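PDB 4KFU: genome packaging NTPase B204 from Sulfolobus turreted icosahedral virus 2, which probably hydrolyses ATP at a P-loop site of the FtsK-HerA type to power the packaging of viral DNA into the capsid. Local coordinates for residues A[159-162]-A[163-166]; A[89-92]-A[93-97]; A[165-168]-A[169-173]; A[57-60]-A[61-64]. All coordinates share one frame; numbering follows the deposited sequence.

Contact 1: A[159-162]-A[163-166]; sequences TREP and NELR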
loop_
_atom_site.group_PDB
_atom_site.type_symbol
_atom_site.label_atom_id
_atom_site.label_comp_id
_atom_site.label_asym_id
_atom_site.label_seq_id
_atom_site.Cartn_x
_atom_site.Cartn_y
_atom_site.Cartn_z
ATOM N N THR A 159 -16.843 -6.973 -2.146
ATOM C CA THR A 159 -17.647 -5.974 -2.838
ATOM C C THR A 159 -18.576 -6.593 -3.876
ATOM O O THR A 159 -18.260 -7.629 -4.460
ATOM C CB THR A 159 -16.777 -4.887 -3.516
ATOM O OG1 THR A 159 -17.640 -3.876 -4.049
ATOM C CG2 THR A 159 -15.934 -5.485 -4.640
ATOM N N ARG A 160 -19.732 -5.967 -4.081
ATOM C CA ARG A 160 -20.601 -6.303 -5.215
ATOM C C ARG A 160 -20.982 -5.056 -5.990
ATOM O O ARG A 160 -21.916 -5.077 -6.784
ATOM C CB ARG A 160 -21.861 -7.047 -4.755
ATOM C CG ARG A 160 -21.569 -8.434 -4.244
ATOM C CD ARG A 160 -22.829 -9.190 -3.903
ATOM N NE ARG A 160 -22.486 -10.498 -3.363
ATOM C CZ ARG A 160 -23.325 -11.523 -3.293
ATOM N NH1 ARG A 160 -24.568 -11.396 -3.737
ATOM N NH2 ARG A 160 -22.918 -12.672 -2.772
ATOM N N GLU A 161 -20.247 -3.965 -5.772
ATOM C CA GLU A 161 -20.528 -2.726 -6.496
ATOM C C GLU A 161 -20.134 -2.884 -7.973
ATOM O O GLU A 161 -18.982 -3.182 -8.276
ATOM C CB GLU A 161 -19.800 -1.556 -5.834
ATOM C CG GLU A 161 -20.370 -0.188 -6.170
ATOM C CD GLU A 161 -19.885 0.341 -7.509
ATOM O OE1 GLU A 161 -18.736 0.027 -7.893
ATOM O OE2 GLU A 161 -20.654 1.065 -8.185
ATOM N N PRO A 162 -21.103 -2.704 -8.895
ATOM C CA PRO A 162 -20.935 -3.027 -10.320
ATOM C C PRO A 162 -19.739 -2.346 -10.982
ATOM O O PRO A 162 -19.041 -3.006 -11.748
ATOM C CB PRO A 162 -22.248 -2.537 -10.951
ATOM C CG PRO A 162 -23.234 -2.607 -9.848
ATOM C CD PRO A 162 -22.473 -2.244 -8.595
ATOM N N ASN A 163 -19.487 -1.072 -10.697
ATOM C CA ASN A 163 -18.307 -0.422 -11.276
ATOM C C ASN A 163 -17.005 -1.027 -10.754
ATOM O O ASN A 163 -16.025 -1.172 -11.494
ATOM C CB ASN A 163 -18.313 1.100 -11.070
ATOM C CG ASN A 163 -17.388 1.822 -12.059
ATOM O OD1 ASN A 163 -17.210 1.372 -13.203
ATOM N ND2 ASN A 163 -16.794 2.936 -11.626
ATOM N N GLU A 164 -16.993 -1.390 -9.475
ATOM C CA GLU A 164 -15.833 -2.064 -8.919
ATOM C C GLU A 164 -15.604 -3.410 -9.578
ATOM O O GLU A 164 -14.478 -3.752 -9.890
ATOM C CB GLU A 164 -15.988 -2.271 -7.410
ATOM C CG GLU A 164 -15.754 -1.029 -6.585
ATOM C CD GLU A 164 -15.403 -1.353 -5.124
ATOM O OE1 GLU A 164 -16.340 -1.464 -4.311
ATOM O OE2 GLU A 164 -14.196 -1.496 -4.786
ATOM N N LEU A 165 -16.668 -4.195 -9.749
ATOM C CA LEU A 165 -16.550 -5.515 -10.366
ATOM C C LEU A 165 -16.029 -5.407 -11.804
ATOM O O LEU A 165 -15.248 -6.242 -12.259
ATOM C CB LEU A 165 -17.907 -6.238 -10.332
ATOM C CG LEU A 165 -18.447 -6.532 -8.932
ATOM C CD1 LEU A 165 -19.818 -7.224 -8.975
ATOM C CD2 LEU A 165 -17.423 -7.371 -8.166
ATOM N N ARG A 166 -16.459 -4.371 -12.509
ATOM C CA ARG A 166 -16.022 -4.146 -13.891
ATOM C C ARG A 166 -14.540 -3.787 -13.954
ATOM O O ARG A 166 -13.822 -4.215 -14.865
ATOM C CB ARG A 166 -16.850 -3.030 -14.534
ATOM C CG ARG A 166 -16.496 -2.765 -15.985
ATOM C CD ARG A 166 -17.296 -1.595 -16.576
ATOM N NE ARG A 166 -17.118 -0.352 -15.822
ATOM C CZ ARG A 166 -16.073 0.463 -15.957
ATOM N NH1 ARG A 166 -15.097 0.165 -16.809
ATOM N NH2 ARG A 166 -15.999 1.575 -15.236
#

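Contact 2: A[89-92]-A[93-97]; sequences KLHS and KKYGT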
loop_
_atom_site.group_PDB
_atom_site.type_symbol
_atom_site.label_atom_id
_atom_site.label_comp_id
_atom_site.label_asym_id
_atom_site.label_seq_id
_atom_site.Cartn_x
_atom_site.Cartn_y
_atom_site.Cartn_z
ATOM N N LYS A 89 14.421 6.489 -0.996
ATOM C CA LYS A 89 15.538 5.874 -1.716
ATOM C C LYS A 89 16.849 5.972 -0.916
ATOM O O LYS A 89 17.619 5.011 -0.834
ATOM C CB LYS A 89 15.686 6.499 -3.106
ATOM C CG LYS A 89 14.616 6.041 -4.102
ATOM C CD LYS A 89 14.992 6.354 -5.554
ATOM C CE LYS A 89 14.876 7.826 -5.872
ATOM N NZ LYS A 89 15.094 8.065 -7.331
ATOM N N LEU A 90 17.092 7.130 -0.311
ATOM C CA LEU A 90 18.283 7.283 0.530
ATOM C C LEU A 90 18.168 6.442 1.803
ATOM O O LEU A 90 19.141 5.817 2.230
ATOM C CB LEU A 90 18.561 8.759 0.834
ATOM C CG LEU A 90 18.960 9.577 -0.408
ATOM C CD1 LEU A 90 19.022 11.079 -0.111
ATOM C CD2 LEU A 90 20.288 9.097 -0.987
ATOM N N HIS A 91 16.972 6.409 2.390
ATOM C CA HIS A 91 16.708 5.499 3.499
ATOM C C HIS A 91 17.078 4.064 3.121
ATOM O O HIS A 91 17.650 3.332 3.926
ATOM C CB HIS A 91 15.230 5.556 3.889
ATOM C CG HIS A 91 14.835 4.544 4.917
ATOM N ND1 HIS A 91 14.474 4.898 6.201
ATOM C CD2 HIS A 91 14.729 3.194 4.855
ATOM C CE1 HIS A 91 14.167 3.807 6.885
ATOM N NE2 HIS A 91 14.323 2.763 6.094
ATOM N N SER A 92 16.742 3.665 1.896
ATOM C CA SER A 92 16.999 2.304 1.427
ATOM C C SER A 92 18.493 2.033 1.240
ATOM O O SER A 92 18.966 0.905 1.448
ATOM C CB SER A 92 16.242 2.038 0.115
ATOM O OG SER A 92 16.612 0.786 -0.436
ATOM N N LYS A 93 19.227 3.066 0.834
ATOM C CA LYS A 93 20.675 2.973 0.739
ATOM C C LYS A 93 21.260 2.577 2.094
ATOM O O LYS A 93 22.117 1.697 2.178
ATOM C CB LYS A 93 21.273 4.305 0.280
ATOM C CG LYS A 93 21.186 4.567 -1.221
ATOM C CD LYS A 93 21.708 3.378 -2.025
ATOM C CE LYS A 93 22.050 3.776 -3.459
ATOM N NZ LYS A 93 20.919 4.456 -4.155
ATOM N N LYS A 94 20.774 3.213 3.155
ATOM C CA LYS A 94 21.282 2.957 4.499
ATOM C C LYS A 94 20.796 1.630 5.057
ATOM O O LYS A 94 21.606 0.805 5.492
ATOM C CB LYS A 94 20.884 4.093 5.448
ATOM C CG LYS A 94 21.307 3.878 6.900
ATOM C CD LYS A 94 20.866 5.049 7.770
ATOM C CE LYS A 94 21.887 5.352 8.863
ATOM N NZ LYS A 94 21.501 4.785 10.183
ATOM N N TYR A 95 19.477 1.420 5.041
ATOM C CA TYR A 95 18.879 0.265 5.718
ATOM C C TYR A 95 18.635 -0.946 4.829
ATOM O O TYR A 95 18.104 -1.948 5.297
ATOM C CB TYR A 95 17.569 0.655 6.409
ATOM C CG TYR A 95 17.765 1.549 7.610
ATOM C CD1 TYR A 95 17.452 2.900 7.556
ATOM C CD2 TYR A 95 18.284 1.040 8.793
ATOM C CE1 TYR A 95 17.645 3.727 8.659
ATOM C CE2 TYR A 95 18.481 1.849 9.897
ATOM C CZ TYR A 95 18.157 3.191 9.827
ATOM O OH TYR A 95 18.351 3.992 10.932
ATOM N N GLY A 96 19.014 -0.868 3.557
ATOM C CA GLY A 96 18.736 -1.968 2.639
ATOM C C GLY A 96 17.277 -1.952 2.200
ATOM O O GLY A 96 16.576 -0.960 2.419
ATOM N N THR A 97 16.810 -3.043 1.597
ATOM C CA THR A 97 15.453 -3.074 1.037
ATOM C C THR A 97 14.378 -2.682 2.050
ATOM O O THR A 97 14.269 -3.263 3.131
ATOM C CB THR A 97 15.106 -4.431 0.385
ATOM O OG1 THR A 97 16.098 -4.751 -0.594
ATOM C CG2 THR A 97 13.747 -4.352 -0.313
HETATM O O HOH W 1 17.707 3.516 -3.165
#

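Contact 3: A[165-168]-A[169-173]; sequences LRWI and SKYIS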
loop_
_atom_site.group_PDB
_atom_site.type_symbol
_atom_site.label_atom_id
_atom_site.label_comp_id
_atom_site.label_asym_id
_atom_site.label_seq_id
_atom_site.Cartn_x
_atom_site.Cartn_y
_atom_site.Cartn_z
ATOM N N LEU A 165 -16.668 -4.195 -9.749
ATOM C CA LEU A 165 -16.550 -5.515 -10.366
ATOM C C LEU A 165 -16.029 -5.407 -11.804
ATOM O O LEU A 165 -15.248 -6.242 -12.259
ATOM C CB LEU A 165 -17.907 -6.238 -10.332
ATOM C CG LEU A 165 -18.447 -6.532 -8.932
ATOM C CD1 LEU A 165 -19.818 -7.224 -8.975
ATOM C CD2 LEU A 165 -17.423 -7.371 -8.166
ATOM N N ARG A 166 -16.459 -4.371 -12.509
ATOM C CA ARG A 166 -16.022 -4.146 -13.891
ATOM C C ARG A 166 -14.540 -3.787 -13.954
ATOM O O ARG A 166 -13.822 -4.215 -14.865
ATOM C CB ARG A 166 -16.850 -3.030 -14.534
ATOM C CG ARG A 166 -16.496 -2.765 -15.985
ATOM C CD ARG A 166 -17.296 -1.595 -16.576
ATOM N NE ARG A 166 -17.118 -0.352 -15.822
ATOM C CZ ARG A 166 -16.073 0.463 -15.957
ATOM N NH1 ARG A 166 -15.097 0.165 -16.809
ATOM N NH2 ARG A 166 -15.999 1.575 -15.236
ATOM N N TRP A 167 -14.086 -2.978 -13.000
ATOM C CA TRP A 167 -12.675 -2.602 -12.922
ATOM C C TRP A 167 -11.833 -3.821 -12.599
ATOM O O TRP A 167 -10.763 -4.031 -13.175
ATOM C CB TRP A 167 -12.473 -1.566 -11.810
ATOM C CG TRP A 167 -12.518 -0.175 -12.269
ATOM C CD1 TRP A 167 -13.579 0.476 -12.827
ATOM C CD2 TRP A 167 -11.447 0.776 -12.212
ATOM N NE1 TRP A 167 -13.233 1.774 -13.115
ATOM C CE2 TRP A 167 -11.926 1.981 -12.745
ATOM C CE3 TRP A 167 -10.130 0.719 -11.739
ATOM C CZ2 TRP A 167 -11.138 3.132 -12.835
ATOM C CZ3 TRP A 167 -9.346 1.852 -11.832
ATOM C CH2 TRP A 167 -9.853 3.044 -12.374
ATOM N N ILE A 168 -12.298 -4.599 -11.633
ATOM C CA ILE A 168 -11.585 -5.799 -11.244
ATOM C C ILE A 168 -11.452 -6.739 -12.451
ATOM O O ILE A 168 -10.363 -7.252 -12.729
ATOM C CB ILE A 168 -12.291 -6.504 -10.050
ATOM C CG1 ILE A 168 -12.226 -5.614 -8.793
ATOM C CG2 ILE A 168 -11.647 -7.847 -9.750
ATOM C CD1 ILE A 168 -13.064 -6.166 -7.618
ATOM N N SER A 169 -12.548 -6.942 -13.178
ATOM C CA SER A 169 -12.534 -7.823 -14.346
ATOM C C SER A 169 -11.544 -7.327 -15.390
ATOM O O SER A 169 -10.805 -8.109 -15.990
ATOM C CB SER A 169 -13.923 -7.877 -14.992
ATOM O OG SER A 169 -14.878 -8.389 -14.092
ATOM N N LYS A 170 -11.537 -6.021 -15.603
ATOM C CA LYS A 170 -10.770 -5.423 -16.697
ATOM C C LYS A 170 -9.272 -5.284 -16.406
ATOM O O LYS A 170 -8.442 -5.413 -17.324
ATOM C CB LYS A 170 -11.397 -4.063 -17.066
ATOM C CG LYS A 170 -10.724 -3.297 -18.222
ATOM C CD LYS A 170 -11.587 -2.095 -18.618
ATOM C CE LYS A 170 -10.885 -1.156 -19.616
ATOM N NZ LYS A 170 -10.682 -1.790 -20.952
ATOM N N TYR A 171 -8.914 -5.035 -15.147
ATOM C CA TYR A 171 -7.526 -4.658 -14.840
ATOM C C TYR A 171 -6.817 -5.635 -13.930
ATOM O O TYR A 171 -5.614 -5.509 -13.700
ATOM C CB TYR A 171 -7.460 -3.277 -14.177
ATOM C CG TYR A 171 -8.002 -2.161 -15.012
ATOM C CD1 TYR A 171 -7.421 -1.829 -16.232
ATOM C CD2 TYR A 171 -9.090 -1.422 -14.576
ATOM C CE1 TYR A 171 -7.925 -0.784 -17.000
ATOM C CE2 TYR A 171 -9.593 -0.377 -15.328
ATOM C CZ TYR A 171 -9.002 -0.063 -16.533
ATOM O OH TYR A 171 -9.524 0.961 -17.264
ATOM N N ILE A 172 -7.564 -6.573 -13.370
ATOM C CA ILE A 172 -7.003 -7.504 -12.405
ATOM C C ILE A 172 -7.293 -8.938 -12.860
ATOM O O ILE A 172 -6.409 -9.612 -13.389
ATOM C CB ILE A 172 -7.574 -7.277 -10.985
ATOM C CG1 ILE A 172 -7.266 -5.853 -10.500
ATOM C CG2 ILE A 172 -7.000 -8.301 -10.007
ATOM C CD1 ILE A 172 -7.902 -5.542 -9.138
ATOM N N SER A 173 -8.528 -9.402 -12.658
ATOM C CA SER A 173 -8.907 -10.752 -13.063
ATOM C C SER A 173 -10.419 -10.964 -12.987
ATOM O O SER A 173 -11.057 -10.631 -11.985
ATOM C CB SER A 173 -8.198 -11.780 -12.182
ATOM O OG SER A 173 -8.763 -13.068 -12.370
#

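Contact 4: A[57-60]-A[61-64]; sequences ATSL and SDIV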
loop_
_atom_site.group_PDB
_atom_site.type_symbol
_atom_site.label_atom_id
_atom_site.label_comp_id
_atom_site.label_asym_id
_atom_site.label_seq_id
_atom_site.Cartn_x
_atom_site.Cartn_y
_atom_site.Cartn_z
ATOM N N ALA A 57 8.433 11.221 12.411
ATOM C CA ALA A 57 9.392 12.112 11.764
ATOM C C ALA A 57 8.876 13.537 11.586
ATOM O O ALA A 57 7.696 13.750 11.283
ATOM C CB ALA A 57 9.806 11.536 10.419
ATOM N N THR A 58 9.773 14.509 11.763
ATOM C CA THR A 58 9.433 15.923 11.586
ATOM C C THR A 58 10.396 16.608 10.614
ATOM O O THR A 58 10.308 17.820 10.388
ATOM C CB THR A 58 9.444 16.690 12.932
ATOM O OG1 THR A 58 10.731 16.561 13.542
ATOM C CG2 THR A 58 8.375 16.134 13.889
ATOM N N SER A 59 11.319 15.827 10.056
ATOM C CA SER A 59 12.238 16.320 9.034
ATOM C C SER A 59 12.546 15.225 8.005
ATOM O O SER A 59 12.283 14.045 8.238
ATOM C CB SER A 59 13.539 16.823 9.667
ATOM O OG SER A 59 14.393 15.743 10.002
ATOM N N LEU A 60 13.105 15.624 6.867
ATOM C CA LEU A 60 13.518 14.668 5.846
ATOM C C LEU A 60 14.635 13.791 6.371
ATOM O O LEU A 60 14.789 12.634 5.965
ATOM C CB LEU A 60 14.040 15.411 4.620
ATOM C CG LEU A 60 13.013 15.913 3.621
ATOM C CD1 LEU A 60 13.711 16.801 2.598
ATOM C CD2 LEU A 60 12.369 14.722 2.962
ATOM N N SER A 61 15.440 14.368 7.252
ATOM C CA SER A 61 16.575 13.658 7.826
ATOM C C SER A 61 16.105 12.460 8.630
ATOM O O SER A 61 16.698 11.381 8.551
ATOM C CB SER A 61 17.389 14.597 8.723
ATOM O OG SER A 61 18.382 13.863 9.423
ATOM N N ASP A 62 15.046 12.659 9.413
ATOM C CA ASP A 62 14.445 11.566 10.178
ATOM C C ASP A 62 14.004 10.419 9.269
ATOM O O ASP A 62 14.152 9.249 9.621
ATOM C CB ASP A 62 13.239 12.064 10.980
ATOM C CG ASP A 62 13.621 12.995 12.113
ATOM O OD1 ASP A 62 14.835 13.137 12.392
ATOM O OD2 ASP A 62 12.695 13.585 12.723
ATOM N N ILE A 63 13.465 10.751 8.099
ATOM C CA ILE A 63 12.979 9.713 7.188
ATOM C C ILE A 63 14.130 8.818 6.753
ATOM O O ILE A 63 14.001 7.598 6.727
ATOM C CB ILE A 63 12.283 10.313 5.955
ATOM C CG1 ILE A 63 11.126 11.209 6.396
ATOM C CG2 ILE A 63 11.770 9.217 5.029
ATOM C CD1 ILE A 63 10.374 11.835 5.237
ATOM N N VAL A 64 15.272 9.421 6.443
ATOM C CA VAL A 64 16.443 8.646 6.038
ATOM C C VAL A 64 17.097 7.871 7.198
ATOM O O VAL A 64 17.504 6.721 7.026
ATOM C CB VAL A 64 17.513 9.556 5.355
ATOM C CG1 VAL A 64 18.701 8.728 4.868
ATOM C CG2 VAL A 64 16.898 10.326 4.203
HETATM O O HOH W 2 12.741 14.766 15.194
HETATM O O HOH W 3 15.323 15.764 12.883
#

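Contact 1: A[159-162]-A[163-166]
T159 and E161 meet E164 in a local side-chain contact at the start of helix 162-171, where the chain turns out of the loop behind strand 153-156. E161 is the N-cap. Its CG lies anti to the backbone N (chi1 -160°) and the chain then bends at chi2, which folds the carboxylate back over the first turn. There OE1 of E161 takes the N-H of E164 at 2.7 Å, nearly along its own C-O axis, while OE2 adds a weak bond from N163 N. E164 answers in the other direction: its OE1 receives the hydroxyl OG1 of T159 at 2.8 Å, the donor standing 60° out of the carboxylate plane. That same OG1 accepts from E161 N at 3.1 Å, an ST turn. OE2 of E164 is bound by V140 N, which leaves the buried carboxylate held at both oxygens. The two carboxylates are close for like charges, E161 OE1 lying 4.6 Å from E164 OE1, a repulsion their bonds probably temper. CD1 of L165 packs on R160 O at 3.7 Å. The result is a glutamate N-cap whose own amide closes an ST turn, a threonine hydroxyl linking the cap to the third helical residue.

Contact 2: A[89-92]-A[93-97]
H91 and Y95, one helical turn apart near the end of helix 78-95, pair their rings obliquely, with planes at 39° and centroids 4.8 Å apart. The imidazole can be followed outward from CB. With CG anti to the backbone N (chi1 174°), the ring swings along the helix toward its C-terminal end and brings one face against CD1 of Y95. CG is only grazed by Y95 CD1. CD2 and ND1 of H91 come next, both 3.8 Å from Y95 CD1. Further out the approach tightens, and CE1 and NE2 of H91 both lie 3.5 Å from CD1 of Y95, which sits over one imidazole face, displaced toward the rim. ND1 is hydrogen-bonded to I63 O, an acceptor consistent with a proton on ND1, and NE2 is bonded to S35 OG. The ring's rotation is thus fixed by two polar partners as well as by the tyrosine.

The backbone supports this pair with Y95 N to H91 O at 2.9 Å, a nearly straight bond. S92 faces the interior, and its OG is satisfied by G130 O.

After Y95 the helix stops. G96 turns to positive phi (77°), its N making a weak bond to S92 O, while S92 CA gives a CH...O contact to G96 O at 3.4 Å. This is a helix C-terminus closed by glycine, at the exit of a beta-alpha-beta crossover that runs from strand 68-72 to strand 98-102 and lays the helix against strand 35-40 between them.

Contact 3: A[165-168]-A[169-173]
W167 and Y171 form the aromatic part of this contact, a T-shaped pair on the last turns of helix 162-171. The edge of Y171 is directed at the face of the indole's six-membered ring, with planes at 66° and centroids 5.1 Å apart. CD2 and CE2 of the tyrosine do the touching: CD2 of Y171 reaches CE3 of W167 at 3.7 Å, and CE2 hangs over the indole near its rim. W167 is also edge-to-face with Y111. On the tyrosine, CG of K170 rests over the ring centre.

The hydrogen bonds include two shared carbonyls. L165 O receives the hydroxyl OG of S169 at 2.8 Å and the amide N of S169 at 2.9 Å, the two donors coming from opposite faces of the carbonyl plane. Chi1 of S169 (-61°) sets OG beside its own backbone N, which lets one residue deliver both. One turn later I168 O accepts from I172 N at 3.0 Å and from S173 N at 2.8 Å, again from opposite faces, and the second of these bonds spans five residues.

Apolar packing completes the contact. CG2 of I168 meets CB of I172 at 4.3 Å, and both side chains lie against M156 of strand 153-156.

Chemically, the serine hydroxyl is satisfied by the helix's own backbone, while the doubly used I168 O holds the chain as it leaves the helix toward S173, the N-cap of helix 174-179. Two carbonyls that each accept two donors thus satisfy both the S169 hydroxyl and the S173 amide.

Contact 4: A[57-60]-A[61-64]
S59 OG takes the amide of D62, and the D62 carboxylate turns back to T58, at the start of helix 60-65, as their rotamers dictate. S59, the N-cap, has OG tucked between its backbone N and carbonyl carbon (chi1 79°), turning the oxygen to the N-H of D62 at 3.2 Å. D62 has its CG anti to the carbonyl carbon (chi1 -69°), pointing the carboxylate back along the loop, and OD2 of D62 accepts T58 N at 3.2 Å. That bond is almost straight, 175° at the hydrogen, and arrives on the anti side of the carboxylate. The exchange resembles a capping box, except that the aspartate takes the amide one residue before the cap. Two waters donate to OD2 and to OD1 of D62 at 2.7 Å each; the first also bonds T58 OG1 and the second S59 OG. CB of A57 touches CB of D62 at 3.5 Å. CD2 of L60 meets CD1 of I63 at 4.2 Å. L60 and I63 both reach A87 of helix 78-95, V64 lies on L90 of that helix, and A57 and I63 pack on V69 and V71 of strand 68-72.

How the contacts relate
The four contacts fall into two pairs on opposite sides of the chain's centre. Contacts 1 and 3 share L165 and R166 on helix 162-171, their centres 9 Å apart, and T159 CG2 packs on I168 CD1 at 4.2 Å. Contacts 2 and 4, centres 13 Å apart, join helix 78-95 to helix 60-65, where Y95 CE1 lies 3.4 Å from V64 O. Between contacts 1 and 4 the centres are about 40 Å apart. The L165 side chain is about 12 Å from a bound ATP analogue, and that of E164 lies near, without touching, the probable P-loop, whereas that of I63 is about 10 Å from the zinc ion held by D39, H41, D73 and H108.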